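Local coordinates for 2,4-dihydroxyhept-2-ene-1,7-dioic acid aldolase (Kordia algicida OT-1, PDB 6BDE), which binds heme b and, as a member of the H-NOX family, probably senses nitric oxide or oxygen, at residues A87-P92 with L96-N101. The protein carries 1 engineered substitution. Numbering follows the deposited sequence.
Sequences ATYKDP and LASIEN. With HEM (protoporphyrin IX containing Fe), chain B.
The phenol end of Y89 lies against the side chain of S98. Its OH comes 3.2 Å from S98 CB, and ring atom CE1 is 3.5 Å from S98 OG. The serine hydroxyl approaches the ring obliquely. Neither hydroxyl bonds to the other: S98 OG hydrogen-bonds to E94 O, and Y89 OH is hydrogen-bonded to H102 ND1. Y89 CG sits anti to its own carbonyl carbon (chi1 -59°), which directs the ring at S98. T88 CG2 covers one ring face, 3.8 Å above its centre. Replacing Y89 with an alanine would probably leave H102 ND1 without this partner and open a gap beside S98.

The second point of contact is a helical backbone bond. L96 N donates to P92 O over 3.1 Å, nearly straight at 163°. It closes the short helix 92-96. D91 caps the start of that helix through OD2 to E94 N. L96 CG lies close to the same oxygen, 3.3 Å from P92 O.

L96 links the contact to the heme pocket, with CD2 3.9 Å from HEM CMC. Just beyond it in the same pocket, I99 CD1 lies 3.4 Å from HEM CBC. L96 to I99 form a type I beta turn between helices 92-96 and 99-110. S98 holds the N-cap position of the second helix without a capping bond. H104, the axial iron ligand, follows on helix 99-110. P92 and L96 pack on helix 140-153, and L96 also on strand 128-134.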
loop_
_atom_site.group_PDB
_atom_site.type_symbol
_atom_site.label_atom_id
_atom_site.label_comp_id
_atom_site.label_asym_id
_atom_site.label_seq_id
_atom_site.Cartn_x
_atom_site.Cartn_y
_atom_site.Cartn_z
ATOM N N ALA A 87 6.926 16.562 2.047
ATOM C CA ALA A 87 7.037 17.952 1.624
ATOM C C ALA A 87 8.108 18.164 0.562
ATOM O O ALA A 87 8.172 19.253 -0.017
ATOM C CB ALA A 87 7.324 18.849 2.830
ATOM N N THR A 88 8.949 17.160 0.304
ATOM C CA THR A 88 9.932 17.268 -0.768
ATOM C C THR A 88 9.257 17.452 -2.123
ATOM O O THR A 88 9.781 18.161 -2.990
ATOM C CB THR A 88 10.830 16.026 -0.768
ATOM O OG1 THR A 88 11.843 16.166 0.237
ATOM C CG2 THR A 88 11.496 15.810 -2.124
ATOM N N TYR A 89 8.081 16.861 -2.307
ATOM C CA TYR A 89 7.408 16.844 -3.595
ATOM C C TYR A 89 6.276 17.864 -3.640
ATOM O O TYR A 89 5.629 18.152 -2.631
ATOM C CB TYR A 89 6.866 15.447 -3.894
ATOM C CG TYR A 89 7.952 14.400 -3.910
ATOM C CD1 TYR A 89 8.725 14.195 -5.044
ATOM C CD2 TYR A 89 8.223 13.637 -2.783
ATOM C CE1 TYR A 89 9.726 13.249 -5.061
ATOM C CE2 TYR A 89 9.225 12.687 -2.790
ATOM C CZ TYR A 89 9.973 12.497 -3.932
ATOM O OH TYR A 89 10.971 11.553 -3.942
ATOM N N LYS A 90 6.052 18.412 -4.834
ATOM C CA LYS A 90 4.970 19.351 -5.082
ATOM C C LYS A 90 3.994 18.851 -6.136
ATOM O O LYS A 90 3.000 19.531 -6.413
ATOM C CB LYS A 90 5.528 20.716 -5.514
ATOM C CG LYS A 90 5.976 21.619 -4.370
ATOM C CD LYS A 90 7.316 21.186 -3.796
ATOM C CE LYS A 90 7.600 21.881 -2.475
ATOM N NZ LYS A 90 8.680 21.197 -1.714
ATOM N N ASP A 91 4.248 17.683 -6.731
ATOM C CA ASP A 91 3.436 17.151 -7.811
ATOM C C ASP A 91 3.233 15.658 -7.574
ATOM O O ASP A 91 4.199 14.951 -7.233
ATOM C CB ASP A 91 4.103 17.398 -9.169
ATOM C CG ASP A 91 3.301 16.839 -10.323
ATOM O OD1 ASP A 91 2.365 17.524 -10.787
ATOM O OD2 ASP A 91 3.610 15.715 -10.771
ATOM N N PRO A 92 2.010 15.147 -7.738
ATOM C CA PRO A 92 1.777 13.720 -7.465
ATOM C C PRO A 92 2.443 12.795 -8.467
ATOM O O PRO A 92 2.872 11.698 -8.086
ATOM C CB PRO A 92 0.248 13.598 -7.512
ATOM C CG PRO A 92 -0.185 14.717 -8.399
ATOM C CD PRO A 92 0.777 15.844 -8.147
ATOM N N LEU A 96 5.274 9.853 -7.441
ATOM C CA LEU A 96 5.098 8.443 -7.772
ATOM C C LEU A 96 6.224 7.929 -8.659
ATOM O O LEU A 96 6.620 6.764 -8.542
ATOM C CB LEU A 96 3.741 8.227 -8.444
ATOM C CG LEU A 96 2.512 8.484 -7.568
ATOM C CD1 LEU A 96 1.236 8.116 -8.309
ATOM C CD2 LEU A 96 2.614 7.720 -6.257
ATOM N N ALA A 97 6.756 8.773 -9.543
ATOM C CA ALA A 97 7.919 8.387 -10.333
ATOM C C ALA A 97 9.205 8.386 -9.518
ATOM O O ALA A 97 10.260 8.036 -10.060
ATOM C CB ALA A 97 8.068 9.313 -11.540
ATOM N N SER A 98 9.142 8.765 -8.243
ATOM C CA SER A 98 10.312 8.822 -7.376
ATOM C C SER A 98 10.259 7.791 -6.255
ATOM O O SER A 98 11.074 7.855 -5.329
ATOM C CB SER A 98 10.461 10.226 -6.790
ATOM O OG SER A 98 10.574 11.197 -7.815
ATOM N N ILE A 99 9.319 6.848 -6.314
ATOM C CA ILE A 99 9.221 5.826 -5.276
ATOM C C ILE A 99 10.459 4.939 -5.287
ATOM O O ILE A 99 11.047 4.650 -4.237
ATOM C CB ILE A 99 7.937 4.997 -5.460
ATOM C CG1 ILE A 99 6.700 5.886 -5.342
ATOM C CG2 ILE A 99 7.881 3.862 -4.446
ATOM C CD1 ILE A 99 5.459 5.260 -5.926
ATOM N N GLU A 100 10.880 4.507 -6.475
ATOM C CA GLU A 100 11.954 3.525 -6.570
ATOM C C GLU A 100 13.307 4.137 -6.222
ATOM O O GLU A 100 14.071 3.565 -5.437
ATOM C CB GLU A 100 11.984 2.919 -7.974
ATOM C CG GLU A 100 13.072 1.877 -8.180
ATOM C CD GLU A 100 12.814 0.595 -7.408
ATOM O OE1 GLU A 100 11.643 0.335 -7.057
ATOM O OE2 GLU A 100 13.781 -0.153 -7.155
ATOM N N ASN A 101 13.625 5.297 -6.795
ATOM C CA ASN A 101 14.967 5.853 -6.690
ATOM C C ASN A 101 15.122 6.886 -5.580
ATOM O O ASN A 101 16.217 7.437 -5.420
ATOM C CB ASN A 101 15.399 6.460 -8.033
ATOM C CG ASN A 101 14.472 7.565 -8.512
ATOM O OD1 ASN A 101 13.606 8.038 -7.777
ATOM N ND2 ASN A 101 14.654 7.980 -9.761
HETATM C CHA HEM B . 5.910 -1.590 1.607
HETATM C CHB HEM B . 7.450 3.125 3.815
HETATM C CHC HEM B . 5.426 5.842 -0.532
HETATM C CHD HEM B . 3.658 1.132 -2.634
HETATM C C1A HEM B . 6.427 -0.168 2.390
HETATM C C2A HEM B . 6.762 -0.495 3.725
HETATM C C3A HEM B . 7.142 0.668 4.261
HETATM C C4A HEM B . 6.999 1.603 3.217
HETATM C CMA HEM B . 7.628 0.924 5.686
HETATM C CAA HEM B . 6.733 -1.868 4.395
HETATM C CBA HEM B . 8.093 -2.533 4.166
HETATM C CGA HEM B . 8.200 -3.857 4.919
HETATM O O1A HEM B . 9.313 -4.441 5.004
HETATM O O2A HEM B . 7.181 -4.366 5.457
HETATM C C1B HEM B . 6.886 4.172 2.665
HETATM C C2B HEM B . 6.831 5.677 2.992
HETATM C C3B HEM B . 6.301 6.314 1.832
HETATM C C4B HEM B . 6.064 5.196 0.859
HETATM C CMB HEM B . 7.269 6.344 4.296
HETATM C CAB HEM B . 6.045 7.799 1.599
HETATM C CBB HEM B . 7.019 8.676 1.720
HETATM C C1C HEM B . 4.778 4.456 -1.301
HETATM C C2C HEM B . 3.866 4.830 -2.312
HETATM C C3C HEM B . 3.435 3.666 -2.825
HETATM C C4C HEM B . 4.119 2.676 -2.094
HETATM C CMC HEM B . 3.463 6.242 -2.731
HETATM C CAC HEM B . 2.436 3.458 -3.959
HETATM C CBC HEM B . 2.870 3.136 -5.158
HETATM C C1D HEM B . 4.241 0.142 -1.416
HETATM C C2D HEM B . 3.624 -1.230 -1.558
HETATM C C3D HEM B . 4.171 -1.984 -0.484
HETATM C C4D HEM B . 5.109 -1.026 0.282
HETATM C CMD HEM B . 2.646 -1.716 -2.624
HETATM C CAD HEM B . 3.883 -3.451 -0.164
HETATM C CBD HEM B . 5.146 -4.298 -0.284
HETATM C CGD HEM B . 5.173 -4.958 -1.657
HETATM O O1D HEM B . 4.373 -4.571 -2.550
HETATM O O2D HEM B . 5.997 -5.880 -1.892
HETATM N NA HEM B . 6.477 1.171 1.987
HETATM N NB HEM B . 6.315 3.793 1.284
HETATM N NC HEM B . 4.955 3.091 -1.047
HETATM N ND HEM B . 5.130 0.420 -0.255
HETATM FE FE HEM B . 6.175 2.087 0.209
#